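Local coordinates for protein 303aa long hypothetical esterase (Sulfolobus tokodaii, PDB 3AIN) that hydrolyses carboxylic esters as a thermostable, dimeric carboxylesterase related to hormone-sensitive lipase, at residues E45-F50 with A132-F137; V127-A132 with P138-D143; S208-G213 with L218-I223. The protein carries 1 engineered substitution. All coordinates share one frame; numbering follows the deposited sequence.

Interaction 1: E45-F50 with A132-F137; sequences EIRSLF and APENKF
Glu134 OE1 takes the NH2 group of Arg47 at 2.9 Å, on its syn side but 30° out of the carboxylate plane, and this is the shorter arm of a two-pronged salt bridge. The other arm, from Arg47 NH1 to Glu134 OE2, is 3.1 Å long and nearly straight at the hydrogen (168°), although it comes down on the oxygen from above the plane. Guanidinium and carboxylate thus meet end-on without being coplanar: both oxygens stay close to the plane of the guanidinium, while the carboxylate itself is twisted out of it.

The bridge joins helix 43-54 to the Tyr-Arg-Leu-Ala-Pro-Glu segment, a sequence signature of esterases related to hormone-sensitive lipase, which lies here in the loop between strand 123-127 and helix 139-153 of the alpha/beta-hydrolase fold. The two backbones stay well apart, with Arg47 CA and Ala132 CA 11.8 Å from each other, and the arginine spans the gap with an outstretched chain, extended from CG to NE. Glu134 approaches from the opposite direction, its chain bent at CG.

Further partners fix the guanidinium. Its NE donates to the backbone O of Val102, in the loop that follows the His-Gly-Gly-Gly segment, and NH1 has a second carboxylate partner in Glu44, on its own helix. These anchors on several nitrogens should restrict rotation of the group about its own chain. The peptide before Pro133 is cis, which turns the proline CD to the same side as the preceding carbonyl oxygen. Both therefore face the arginine tip: Ala132 O is 2.9 Å from Arg47 NH2, and Pro133 CD is 4.0 Å from that same nitrogen.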
ATOM      1  N   GLU A  45     -25.864 -12.249  20.920  1.00 15.92           N
ATOM      2  CA  GLU A  45     -24.633 -12.680  21.586  1.00 16.38           C
ATOM      3  C   GLU A  45     -23.383 -12.340  20.768  1.00 16.78           C
ATOM      4  O   GLU A  45     -22.382 -11.843  21.302  1.00 16.30           O
ATOM      5  CB  GLU A  45     -24.690 -14.165  21.953  1.00 19.34           C
ATOM      6  CG  GLU A  45     -25.461 -14.412  23.266  1.00 22.54           C
ATOM      7  CD  GLU A  45     -25.601 -15.876  23.632  1.00 38.59           C
ATOM      8  OE1 GLU A  45     -25.852 -16.704  22.730  1.00 27.67           O
ATOM      9  OE2 GLU A  45     -25.504 -16.190  24.845  1.00 34.13           O
ATOM     10  N   ILE A  46     -23.470 -12.521  19.455  1.00 15.98           N
ATOM     11  CA  ILE A  46     -22.346 -12.195  18.597  1.00 15.18           C
ATOM     12  C   ILE A  46     -22.125 -10.684  18.500  1.00 14.35           C
ATOM     13  O   ILE A  46     -20.979 -10.230  18.522  1.00 15.13           O
ATOM     14  CB  ILE A  46     -22.491 -12.822  17.191  1.00 15.81           C
ATOM     15  CG1 ILE A  46     -22.519 -14.354  17.314  1.00 21.74           C
ATOM     16  CG2 ILE A  46     -21.323 -12.391  16.308  1.00 14.15           C
ATOM     17  CD1 ILE A  46     -22.956 -15.054  16.041  1.00 27.09           C
ATOM     18  N   ARG A  47     -23.209  -9.909  18.438  1.00 12.35           N
ATOM     19  CA  ARG A  47     -23.071  -8.445  18.424  1.00 11.76           C
ATOM     20  C   ARG A  47     -22.393  -7.953  19.688  1.00 16.18           C
ATOM     21  O   ARG A  47     -21.505  -7.103  19.643  1.00 13.73           O
ATOM     22  CB  ARG A  47     -24.425  -7.740  18.278  1.00 12.84           C
ATOM     23  CG  ARG A  47     -25.039  -7.876  16.872  1.00 13.34           C
ATOM     24  CD  ARG A  47     -26.443  -7.296  16.849  1.00 15.23           C
ATOM     25  NE  ARG A  47     -26.986  -7.239  15.481  1.00 15.45           N
ATOM     26  CZ  ARG A  47     -28.276  -7.363  15.186  1.00 20.21           C
ATOM     27  NH1 ARG A  47     -29.194  -7.374  16.158  1.00 21.13           N
ATOM     28  NH2 ARG A  47     -28.661  -7.410  13.913  1.00 16.36           N
ATOM     29  N   SER A  48     -22.748  -8.575  20.805  1.00 12.61           N
ATOM     30  CA  SER A  48     -22.086  -8.260  22.077  1.00 12.22           C
ATOM     31  C   SER A  48     -20.614  -8.668  22.080  1.00 12.70           C
ATOM     32  O   SER A  48     -19.750  -7.875  22.473  1.00 15.18           O
ATOM     33  CB  SER A  48     -22.813  -8.952  23.252  1.00 13.74           C
ATOM     34  OG  SER A  48     -22.108  -8.653  24.443  1.00 13.73           O
ATOM     35  N   LEU A  49     -20.323  -9.876  21.599  1.00 12.72           N
ATOM     36  CA  LEU A  49     -18.940 -10.352  21.466  1.00 12.45           C
ATOM     37  C   LEU A  49     -18.044  -9.408  20.662  1.00 17.09           C
ATOM     38  O   LEU A  49     -16.895  -9.169  21.043  1.00 16.46           O
ATOM     39  CB  LEU A  49     -18.892 -11.757  20.867  1.00 17.35           C
ATOM     40  CG  LEU A  49     -19.205 -12.926  21.792  1.00 29.33           C
ATOM     41  CD1 LEU A  49     -19.210 -14.201  20.955  1.00 32.48           C
ATOM     42  CD2 LEU A  49     -18.154 -13.017  22.917  1.00 30.20           C
ATOM     43  N   PHE A  50     -18.580  -8.854  19.576  1.00 14.12           N
ATOM     44  CA  PHE A  50     -17.820  -7.846  18.787  1.00 17.83           C
ATOM     45  C   PHE A  50     -17.377  -6.698  19.694  1.00 15.79           C
ATOM     46  O   PHE A  50     -16.225  -6.235  19.623  1.00 16.31           O
ATOM     47  CB  PHE A  50     -18.661  -7.277  17.632  1.00 16.44           C
ATOM     48  CG  PHE A  50     -18.441  -7.956  16.297  1.00 23.28           C
ATOM     49  CD1 PHE A  50     -18.554  -9.342  16.169  1.00 22.83           C
ATOM     50  CD2 PHE A  50     -18.211  -7.190  15.148  1.00 23.62           C
ATOM     51  CE1 PHE A  50     -18.500  -9.954  14.903  1.00 22.63           C
ATOM     52  CE2 PHE A  50     -18.121  -7.797  13.885  1.00 20.21           C
ATOM     53  CZ  PHE A  50     -18.249  -9.179  13.772  1.00 24.21           C
ATOM     54  N   ALA A 132     -29.594  -5.668   9.583  1.00 14.35           N
ATOM     55  CA  ALA A 132     -30.432  -6.849   9.386  1.00 14.85           C
ATOM     56  C   ALA A 132     -30.172  -7.867  10.495  1.00 14.48           C
ATOM     57  O   ALA A 132     -29.107  -7.842  11.112  1.00 14.93           O
ATOM     58  CB  ALA A 132     -30.103  -7.470   7.994  1.00 13.89           C
ATOM     59  N   PRO A 133     -31.089  -8.844  10.684  1.00 17.25           N
ATOM     60  CA  PRO A 133     -32.347  -9.035   9.956  1.00 18.00           C
ATOM     61  C   PRO A 133     -33.489  -8.117  10.418  1.00 20.50           C
ATOM     62  O   PRO A 133     -34.549  -8.070   9.763  1.00 16.89           O
ATOM     63  CB  PRO A 133     -32.697 -10.504  10.250  1.00 17.76           C
ATOM     64  CG  PRO A 133     -32.152 -10.739  11.620  1.00 20.39           C
ATOM     65  CD  PRO A 133     -30.855  -9.925  11.664  1.00 17.52           C
ATOM     66  N   GLU A 134     -33.283  -7.372  11.507  1.00 19.08           N
ATOM     67  CA  GLU A 134     -34.324  -6.438  11.991  1.00 21.79           C
ATOM     68  C   GLU A 134     -34.741  -5.438  10.910  1.00 20.79           C
ATOM     69  O   GLU A 134     -35.926  -5.098  10.758  1.00 19.36           O
ATOM     70  CB  GLU A 134     -33.842  -5.675  13.240  1.00 20.50           C
ATOM     71  CG  GLU A 134     -33.681  -6.531  14.477  1.00 25.51           C
ATOM     72  CD  GLU A 134     -32.314  -7.205  14.560  1.00 37.77           C
ATOM     73  OE1 GLU A 134     -31.523  -7.047  13.600  1.00 25.24           O
ATOM     74  OE2 GLU A 134     -32.141  -8.086  15.439  1.00 34.28           O
ATOM     75  N   ASN A 135     -33.751  -4.915  10.189  1.00 16.61           N
ATOM     76  CA  ASN A 135     -34.001  -3.938   9.149  1.00 15.89           C
ATOM     77  C   ASN A 135     -33.415  -4.466   7.849  1.00 18.50           C
ATOM     78  O   ASN A 135     -32.202  -4.520   7.702  1.00 17.36           O
ATOM     79  CB  ASN A 135     -33.336  -2.603   9.509  1.00 16.79           C
ATOM     80  CG  ASN A 135     -33.750  -2.102  10.884  1.00 23.45           C
ATOM     81  OD1 ASN A 135     -34.812  -1.503  11.028  1.00 21.95           O
ATOM     82  ND2 ASN A 135     -32.977  -2.459  11.915  1.00 21.96           N
ATOM     83  N   LYS A 136     -34.276  -4.969   6.966  1.00 17.01           N
ATOM     84  CA  LYS A 136     -33.828  -5.579   5.706  1.00 14.90           C
ATOM     85  C   LYS A 136     -33.253  -4.532   4.754  1.00 17.37           C
ATOM     86  O   LYS A 136     -33.586  -3.358   4.834  1.00 15.99           O
ATOM     87  CB  LYS A 136     -35.029  -6.268   5.033  1.00 17.63           C
ATOM     88  CG  LYS A 136     -35.523  -7.499   5.780  1.00 26.12           C
ATOM     89  CD  LYS A 136     -35.037  -8.740   5.070  1.00 29.06           C
ATOM     90  CE  LYS A 136     -35.307 -10.007   5.832  1.00 32.03           C
ATOM     91  NZ  LYS A 136     -34.338 -11.045   5.368  1.00 23.00           N
ATOM     92  N   PHE A 137     -32.431  -4.980   3.799  1.00 13.65           N
ATOM     93  CA  PHE A 137     -32.154  -4.176   2.615  1.00 13.99           C
ATOM     94  C   PHE A 137     -33.460  -3.483   2.188  1.00 14.75           C
ATOM     95  O   PHE A 137     -34.498  -4.136   2.130  1.00 17.72           O
ATOM     96  CB  PHE A 137     -31.630  -5.127   1.512  1.00 11.65           C
ATOM     97  CG  PHE A 137     -31.395  -4.458   0.192  1.00 14.09           C
ATOM     98  CD1 PHE A 137     -30.191  -3.817  -0.069  1.00 13.40           C
ATOM     99  CD2 PHE A 137     -32.369  -4.488  -0.805  1.00 15.67           C
ATOM    100  CE1 PHE A 137     -29.953  -3.203  -1.284  1.00 14.12           C
ATOM    101  CE2 PHE A 137     -32.139  -3.888  -2.039  1.00 15.60           C
ATOM    102  CZ  PHE A 137     -30.936  -3.253  -2.293  1.00 16.96           C
TER

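Interaction 2: V127-A132 with P138-D143; sequences VDYRLA and PAAVVD
One face of the Arg130 guanidinium is covered by Ala139, whose CB sits 3.6 Å above the plane and over its centre; at the edge lie the carboxylate of Asp143 and CG1 of Val142. The Tyr129 ring meets helix 139-153 through CD1, 3.6 Å from Ala140 CB, and stacks on His97, whose backbone O accepts from its hydroxyl.

Arg130 grips Asp143 side-on: NE reaches OD2 at 2.9 Å, in the guanidinium plane and on the syn side of that oxygen, while NH2 reaches OD1 at 2.9 Å from above the carboxylate plane. A bend at chi3 (-63°) swings the NE/NH2 edge of the guanidinium round to face the acid, and the backbone N of Arg130 donates to OD2 from its anti side, at 2.8 Å. One residue holds one carboxylate with three N-H groups. Water 1 gives OD2 a third donor and ties it to Asp128 O; water 2 joins Arg130 O to Ala140 N.

This connection from strand 123-127 into helix 139-153 is pinned by an ion pair whose carboxylate is buried. With so many donors Asp143 is likely to stay ionised, and Glu74, a second salt-bridge partner of Arg130 NH2, would probably offset the arginine's charge.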
ATOM      1  N   VAL A 127     -20.711   5.743  11.047  1.00 11.81           N
ATOM      2  CA  VAL A 127     -22.185   5.750  10.934  1.00 11.61           C
ATOM      3  C   VAL A 127     -22.806   4.445  11.481  1.00 13.61           C
ATOM      4  O   VAL A 127     -22.391   3.344  11.110  1.00 13.92           O
ATOM      5  CB  VAL A 127     -22.582   5.969   9.442  1.00 10.62           C
ATOM      6  CG1 VAL A 127     -24.085   5.852   9.243  1.00 12.17           C
ATOM      7  CG2 VAL A 127     -22.052   7.299   8.983  1.00 13.50           C
ATOM      8  N   ASP A 128     -23.810   4.568  12.359  1.00 11.53           N
ATOM      9  CA  ASP A 128     -24.503   3.391  12.918  1.00 12.68           C
ATOM     10  C   ASP A 128     -25.761   3.117  12.070  1.00 17.17           C
ATOM     11  O   ASP A 128     -26.892   3.496  12.434  1.00 14.74           O
ATOM     12  CB  ASP A 128     -24.884   3.632  14.394  1.00 14.49           C
ATOM     13  CG  ASP A 128     -24.415   2.512  15.350  1.00 32.07           C
ATOM     14  OD1 ASP A 128     -23.643   1.610  14.958  1.00 27.27           O
ATOM     15  OD2 ASP A 128     -24.710   2.621  16.566  1.00 28.99           O
ATOM     16  N   TYR A 129     -25.530   2.648  10.850  1.00 14.01           N
ATOM     17  CA  TYR A 129     -26.640   2.350   9.942  1.00 14.79           C
ATOM     18  C   TYR A 129     -27.482   1.185  10.492  1.00 12.73           C
ATOM     19  O   TYR A 129     -26.989   0.326  11.229  1.00 13.90           O
ATOM     20  CB  TYR A 129     -26.120   2.052   8.524  1.00 10.99           C
ATOM     21  CG  TYR A 129     -25.123   0.895   8.455  1.00 11.33           C
ATOM     22  CD1 TYR A 129     -25.563  -0.435   8.410  1.00 15.15           C
ATOM     23  CD2 TYR A 129     -23.736   1.130   8.487  1.00 10.37           C
ATOM     24  CE1 TYR A 129     -24.645  -1.508   8.289  1.00 10.75           C
ATOM     25  CE2 TYR A 129     -22.810   0.053   8.354  1.00 11.60           C
ATOM     26  CZ  TYR A 129     -23.294  -1.255   8.333  1.00 13.74           C
ATOM     27  OH  TYR A 129     -22.426  -2.310   8.195  1.00 10.76           O
ATOM     28  N   ARG A 130     -28.757   1.113  10.094  1.00 12.46           N
ATOM     29  CA  ARG A 130     -29.604   0.022  10.599  1.00 11.55           C
ATOM     30  C   ARG A 130     -29.130  -1.357  10.137  1.00 14.80           C
ATOM     31  O   ARG A 130     -28.788  -1.543   8.962  1.00 15.39           O
ATOM     32  CB  ARG A 130     -31.057   0.230  10.129  1.00 13.20           C
ATOM     33  CG  ARG A 130     -31.862   1.197  11.024  1.00 16.18           C
ATOM     34  CD  ARG A 130     -33.208   1.600  10.350  1.00 16.97           C
ATOM     35  NE  ARG A 130     -33.001   2.319   9.102  1.00 17.97           N
ATOM     36  CZ  ARG A 130     -33.899   2.420   8.127  1.00 17.53           C
ATOM     37  NH1 ARG A 130     -35.127   1.935   8.301  1.00 20.81           N
ATOM     38  NH2 ARG A 130     -33.594   3.044   7.010  1.00 19.19           N
ATOM     39  N   LEU A 131     -29.253  -2.343  11.026  1.00 12.90           N
ATOM     40  CA  LEU A 131     -28.787  -3.706  10.745  1.00 14.30           C
ATOM     41  C   LEU A 131     -29.931  -4.667  10.395  1.00 15.80           C
ATOM     42  O   LEU A 131     -31.023  -4.611  10.985  1.00 16.02           O
ATOM     43  CB  LEU A 131     -27.975  -4.257  11.922  1.00 15.23           C
ATOM     44  CG  LEU A 131     -26.758  -3.391  12.305  1.00 15.53           C
ATOM     45  CD1 LEU A 131     -26.138  -3.814  13.638  1.00 17.66           C
ATOM     46  CD2 LEU A 131     -25.729  -3.441  11.180  1.00 15.44           C
ATOM     47  N   ALA A 132     -29.594  -5.668   9.583  1.00 14.35           N
ATOM     48  CA  ALA A 132     -30.432  -6.849   9.386  1.00 14.85           C
ATOM     49  C   ALA A 132     -30.172  -7.867  10.495  1.00 14.48           C
ATOM     50  O   ALA A 132     -29.107  -7.842  11.112  1.00 14.93           O
ATOM     51  CB  ALA A 132     -30.103  -7.470   7.994  1.00 13.89           C
ATOM     52  N   PRO A 138     -33.392  -2.209   1.751  1.00 14.46           N
ATOM     53  CA  PRO A 138     -32.201  -1.383   1.623  1.00 13.06           C
ATOM     54  C   PRO A 138     -31.960  -0.444   2.804  1.00 11.43           C
ATOM     55  O   PRO A 138     -31.338   0.596   2.620  1.00 13.90           O
ATOM     56  CB  PRO A 138     -32.503  -0.531   0.399  1.00 13.44           C
ATOM     57  CG  PRO A 138     -34.022  -0.332   0.467  1.00 16.03           C
ATOM     58  CD  PRO A 138     -34.578  -1.569   1.145  1.00 16.87           C
ATOM     59  N   ALA A 139     -32.367  -0.834   4.004  1.00 14.76           N
ATOM     60  CA  ALA A 139     -32.276   0.090   5.142  1.00 14.50           C
ATOM     61  C   ALA A 139     -30.831   0.576   5.365  1.00 13.15           C
ATOM     62  O   ALA A 139     -30.584   1.768   5.489  1.00 13.51           O
ATOM     63  CB  ALA A 139     -32.808  -0.569   6.395  1.00 13.93           C
ATOM     64  N   ALA A 140     -29.865  -0.339   5.307  1.00 13.25           N
ATOM     65  CA  ALA A 140     -28.471   0.057   5.510  1.00 12.79           C
ATOM     66  C   ALA A 140     -28.016   1.082   4.475  1.00 11.28           C
ATOM     67  O   ALA A 140     -27.233   1.975   4.784  1.00 12.01           O
ATOM     68  CB  ALA A 140     -27.553  -1.184   5.497  1.00 13.69           C
ATOM     69  N   VAL A 141     -28.445   0.887   3.228  1.00 11.78           N
ATOM     70  CA  VAL A 141     -28.100   1.794   2.141  1.00 10.96           C
ATOM     71  C   VAL A 141     -28.765   3.158   2.328  1.00 12.52           C
ATOM     72  O   VAL A 141     -28.139   4.211   2.113  1.00 14.10           O
ATOM     73  CB  VAL A 141     -28.540   1.191   0.794  1.00 10.93           C
ATOM     74  CG1 VAL A 141     -28.315   2.184  -0.347  1.00 12.48           C
ATOM     75  CG2 VAL A 141     -27.773  -0.093   0.558  1.00 14.26           C
ATOM     76  N   VAL A 142     -30.051   3.134   2.669  1.00 12.49           N
ATOM     77  CA  VAL A 142     -30.766   4.387   2.892  1.00 15.42           C
ATOM     78  C   VAL A 142     -30.058   5.207   3.985  1.00 13.27           C
ATOM     79  O   VAL A 142     -29.812   6.395   3.810  1.00 15.64           O
ATOM     80  CB  VAL A 142     -32.234   4.130   3.294  1.00 16.09           C
ATOM     81  CG1 VAL A 142     -32.900   5.441   3.767  1.00 17.34           C
ATOM     82  CG2 VAL A 142     -33.024   3.543   2.117  1.00 18.50           C
ATOM     83  N   ASP A 143     -29.789   4.576   5.134  1.00 13.21           N
ATOM     84  CA  ASP A 143     -29.074   5.261   6.208  1.00 12.73           C
ATOM     85  C   ASP A 143     -27.688   5.746   5.784  1.00 13.68           C
ATOM     86  O   ASP A 143     -27.253   6.835   6.162  1.00 12.01           O
ATOM     87  CB  ASP A 143     -28.933   4.366   7.439  1.00 12.92           C
ATOM     88  CG  ASP A 143     -30.251   4.098   8.117  1.00 18.53           C
ATOM     89  OD1 ASP A 143     -31.284   4.609   7.648  1.00 17.22           O
ATOM     90  OD2 ASP A 143     -30.251   3.310   9.084  1.00 17.02           O
TER
HETATM   91  O   HOH W   1     -29.537   4.195  11.610  1.00 18.75           O
HETATM   92  O   HOH W   2     -30.174  -3.027   6.485  1.00 18.12           O

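Interaction 3: S208-G213 with L218-I223; sequences SLYDNG and LTREHI
Leu209 and Arg220 pack closely where the two helices meet: Leu209 CD1 lies 3.3 Å from Arg220 CD, and CD2 of the leucine stands over the centre of the guanidinium face. Two successive bends (chi2 -75°, chi3 -46°) curl the arginine back toward helix 207-212. Gly213, without a side chain, admits Arg220 CG to 3.8 Å from its CA, and its carbonyl accepts from Arg220 N at 2.9 Å, on a lone pair.

These helices belong to the insertion between strands 192-196 and 255-260, which in relatives of hormone-sensitive lipase contributes to the cap over the active site. Thr219 and His222 form a capping box at the start of helix 220-230: His222 N donates to Thr219 OG1, and Thr219 N to the imidazole ND1, though from well out of the ring plane.

Toward the exposed Tyr210 the contact is looser and watery. Arg220 NH1 lies over one face of the Tyr210 ring, 3.7 Å from Tyr210 CE1, but the cation-pi geometry is long and at most weakly attractive. Water 3 links NH1 to Leu209 O; water 4 links NH2 to Tyr210 OH, which also bonds to Leu204 O. Were Arg220 an alanine, Leu209 would probably lose its cover and both water bridges would go. Water 5 donates to Asn212 O and Leu218 O.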
ATOM      1  N   SER A 208     -11.420 -17.053  -6.453  1.00  9.82           N
ATOM      2  CA  SER A 208     -11.140 -16.784  -5.024  1.00  9.56           C
ATOM      3  C   SER A 208     -12.251 -17.283  -4.099  1.00 10.49           C
ATOM      4  O   SER A 208     -11.984 -17.745  -2.979  1.00 10.22           O
ATOM      5  CB  SER A 208     -10.790 -15.302  -4.772  1.00 10.68           C
ATOM      6  OG  SER A 208     -11.910 -14.459  -5.041  1.00  9.66           O
ATOM      7  N   LEU A 209     -13.502 -17.245  -4.544  1.00  9.14           N
ATOM      8  CA  LEU A 209     -14.606 -17.729  -3.697  1.00  9.95           C
ATOM      9  C   LEU A 209     -14.398 -19.224  -3.419  1.00 11.71           C
ATOM     10  O   LEU A 209     -14.569 -19.696  -2.296  1.00 13.85           O
ATOM     11  CB  LEU A 209     -15.951 -17.524  -4.429  1.00  9.99           C
ATOM     12  CG  LEU A 209     -17.146 -18.201  -3.745  1.00 11.55           C
ATOM     13  CD1 LEU A 209     -17.470 -17.495  -2.431  1.00 15.38           C
ATOM     14  CD2 LEU A 209     -18.351 -18.098  -4.687  1.00 13.48           C
ATOM     15  N   TYR A 210     -14.025 -19.984  -4.439  1.00 11.08           N
ATOM     16  CA  TYR A 210     -13.836 -21.429  -4.241  1.00 10.25           C
ATOM     17  C   TYR A 210     -12.514 -21.763  -3.536  1.00 14.05           C
ATOM     18  O   TYR A 210     -12.475 -22.645  -2.670  1.00 16.43           O
ATOM     19  CB  TYR A 210     -13.943 -22.183  -5.580  1.00 11.50           C
ATOM     20  CG  TYR A 210     -15.357 -22.218  -6.090  1.00 12.43           C
ATOM     21  CD1 TYR A 210     -16.241 -23.210  -5.667  1.00 10.59           C
ATOM     22  CD2 TYR A 210     -15.862 -21.178  -6.868  1.00 11.12           C
ATOM     23  CE1 TYR A 210     -17.575 -23.222  -6.090  1.00 13.27           C
ATOM     24  CE2 TYR A 210     -17.204 -21.112  -7.193  1.00 10.72           C
ATOM     25  CZ  TYR A 210     -18.048 -22.170  -6.858  1.00  9.87           C
ATOM     26  OH  TYR A 210     -19.369 -22.119  -7.210  1.00 12.61           O
ATOM     27  N   ASP A 211     -11.451 -21.035  -3.865  1.00 10.92           N
ATOM     28  CA  ASP A 211     -10.134 -21.307  -3.271  1.00 13.06           C
ATOM     29  C   ASP A 211     -10.160 -20.958  -1.791  1.00 14.48           C
ATOM     30  O   ASP A 211      -9.435 -21.566  -1.000  1.00 15.29           O
ATOM     31  CB  ASP A 211      -9.049 -20.456  -3.940  1.00 11.47           C
ATOM     32  CG  ASP A 211      -8.607 -20.990  -5.303  1.00 16.76           C
ATOM     33  OD1 ASP A 211      -9.003 -22.099  -5.699  1.00 20.68           O
ATOM     34  OD2 ASP A 211      -7.843 -20.267  -5.968  1.00 23.34           O
ATOM     35  N   ASN A 212     -10.888 -19.890  -1.440  1.00 11.40           N
ATOM     36  CA  ASN A 212     -10.734 -19.261  -0.123  1.00 12.54           C
ATOM     37  C   ASN A 212     -12.034 -19.311   0.678  1.00 11.49           C
ATOM     38  O   ASN A 212     -12.138 -18.714   1.748  1.00 14.37           O
ATOM     39  CB  ASN A 212     -10.262 -17.790  -0.256  1.00 10.17           C
ATOM     40  CG  ASN A 212      -8.946 -17.658  -1.011  1.00 16.93           C
ATOM     41  OD1 ASN A 212      -8.741 -16.704  -1.772  1.00 22.82           O
ATOM     42  ND2 ASN A 212      -7.990 -18.497  -0.663  1.00 14.20           N
ATOM     43  N   GLY A 213     -13.018 -20.076   0.204  1.00 12.13           N
ATOM     44  CA  GLY A 213     -14.346 -20.065   0.848  1.00 15.71           C
ATOM     45  C   GLY A 213     -14.485 -20.904   2.115  1.00 14.70           C
ATOM     46  O   GLY A 213     -15.547 -20.888   2.764  1.00 15.75           O
ATOM     47  N   LEU A 218     -13.816 -15.881   6.971  1.00 16.57           N
ATOM     48  CA  LEU A 218     -15.083 -15.567   6.348  1.00 15.96           C
ATOM     49  C   LEU A 218     -15.312 -16.751   5.414  1.00 18.94           C
ATOM     50  O   LEU A 218     -14.538 -16.943   4.476  1.00 17.62           O
ATOM     51  CB  LEU A 218     -14.992 -14.289   5.502  1.00 14.51           C
ATOM     52  CG  LEU A 218     -16.292 -14.004   4.727  1.00 15.64           C
ATOM     53  CD1 LEU A 218     -17.467 -13.678   5.629  1.00 18.44           C
ATOM     54  CD2 LEU A 218     -16.019 -12.869   3.758  1.00 14.17           C
ATOM     55  N   THR A 219     -16.375 -17.525   5.661  1.00 15.27           N
ATOM     56  CA  THR A 219     -16.670 -18.726   4.854  1.00 16.10           C
ATOM     57  C   THR A 219     -17.869 -18.543   3.913  1.00 17.86           C
ATOM     58  O   THR A 219     -18.702 -17.642   4.099  1.00 15.48           O
ATOM     59  CB  THR A 219     -16.977 -19.954   5.761  1.00 18.43           C
ATOM     60  OG1 THR A 219     -18.214 -19.740   6.463  1.00 17.74           O
ATOM     61  CG2 THR A 219     -15.846 -20.164   6.770  1.00 18.36           C
ATOM     62  N   ARG A 220     -18.039 -19.496   2.998  1.00 17.81           N
ATOM     63  CA  ARG A 220     -19.264 -19.584   2.197  1.00 17.94           C
ATOM     64  C   ARG A 220     -20.516 -19.563   3.050  1.00 18.91           C
ATOM     65  O   ARG A 220     -21.518 -18.951   2.668  1.00 17.56           O
ATOM     66  CB  ARG A 220     -19.274 -20.877   1.375  1.00 21.75           C
ATOM     67  CG  ARG A 220     -18.041 -21.092   0.536  1.00 28.25           C
ATOM     68  CD  ARG A 220     -18.062 -20.188  -0.662  1.00 27.35           C
ATOM     69  NE  ARG A 220     -19.363 -20.184  -1.335  1.00 25.59           N
ATOM     70  CZ  ARG A 220     -19.654 -20.927  -2.405  1.00 26.08           C
ATOM     71  NH1 ARG A 220     -18.766 -21.797  -2.875  1.00 24.08           N
ATOM     72  NH2 ARG A 220     -20.816 -20.763  -3.033  1.00 26.03           N
ATOM     73  N   GLU A 221     -20.527 -20.409   4.080  1.00 19.37           N
ATOM     74  CA  GLU A 221     -21.687 -20.504   4.957  1.00 23.94           C
ATOM     75  C   GLU A 221     -22.061 -19.138   5.556  1.00 23.77           C
ATOM     76  O   GLU A 221     -23.232 -18.778   5.610  1.00 20.61           O
ATOM     77  CB  GLU A 221     -21.425 -21.523   6.070  1.00 25.39           C
ATOM     78  CG  GLU A 221     -21.484 -22.981   5.594  1.00 32.45           C
ATOM     79  CD  GLU A 221     -20.251 -23.425   4.805  1.00 37.39           C
ATOM     80  OE1 GLU A 221     -19.194 -22.758   4.866  1.00 24.24           O
ATOM     81  OE2 GLU A 221     -20.294 -24.538   4.244  1.00 34.71           O
ATOM     82  N   HIS A 222     -21.063 -18.369   5.986  1.00 20.38           N
ATOM     83  CA  HIS A 222     -21.326 -17.001   6.460  1.00 15.96           C
ATOM     84  C   HIS A 222     -21.909 -16.118   5.369  1.00 14.47           C
ATOM     85  O   HIS A 222     -22.829 -15.335   5.617  1.00 16.03           O
ATOM     86  CB  HIS A 222     -20.053 -16.359   6.987  1.00 16.93           C
ATOM     87  CG  HIS A 222     -19.445 -17.103   8.127  1.00 22.67           C
ATOM     88  ND1 HIS A 222     -18.085 -17.151   8.341  1.00 27.17           N
ATOM     89  CD2 HIS A 222     -19.999 -17.936   9.042  1.00 31.83           C
ATOM     90  CE1 HIS A 222     -17.835 -17.918   9.390  1.00 28.91           C
ATOM     91  NE2 HIS A 222     -18.983 -18.374   9.856  1.00 31.40           N
ATOM     92  N   ILE A 223     -21.248 -16.108   4.215  1.00 13.56           N
ATOM     93  CA  ILE A 223     -21.704 -15.253   3.125  1.00 13.15           C
ATOM     94  C   ILE A 223     -23.163 -15.547   2.746  1.00 13.78           C
ATOM     95  O   ILE A 223     -23.983 -14.619   2.666  1.00 12.30           O
ATOM     96  CB  ILE A 223     -20.786 -15.397   1.891  1.00 14.08           C
ATOM     97  CG1 ILE A 223     -19.378 -14.856   2.221  1.00 14.42           C
ATOM     98  CG2 ILE A 223     -21.414 -14.652   0.736  1.00 13.49           C
ATOM     99  CD1 ILE A 223     -18.281 -15.204   1.164  1.00 15.05           C
TER
HETATM  100  O   HOH W   3     -16.162 -22.376  -1.785  1.00 35.04           O
HETATM  101  O   HOH W   4     -20.888 -22.838  -4.935  1.00 19.32           O
HETATM  102  O   HOH W   5     -12.805 -19.057   4.346  1.00 16.52           O

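Overall arrangement
Interactions 1 and 2 adjoin, sharing Ala132 and touching where Asn135 OD1 lies 3.6 Å from Arg130 CD. Together they fix the loop between strand 123-127 and helix 139-153 at two points: interaction 2 ties it to its own following helix, interaction 1 to the sequence-distant helix 43-54. Both rest on an arginine-carboxylate pair, but interaction 2 has its acid buried in the alpha/beta body and its arginine partly exposed, whereas interaction 1 ends on an exposed glutamate. Interaction 3 is separate and partly buried, its centre about 20 Å from that of the chain against about 12 Å for interaction 2; an exposed tyrosine and waters flank it, and its arginine serves through apolar packing and a backbone bond.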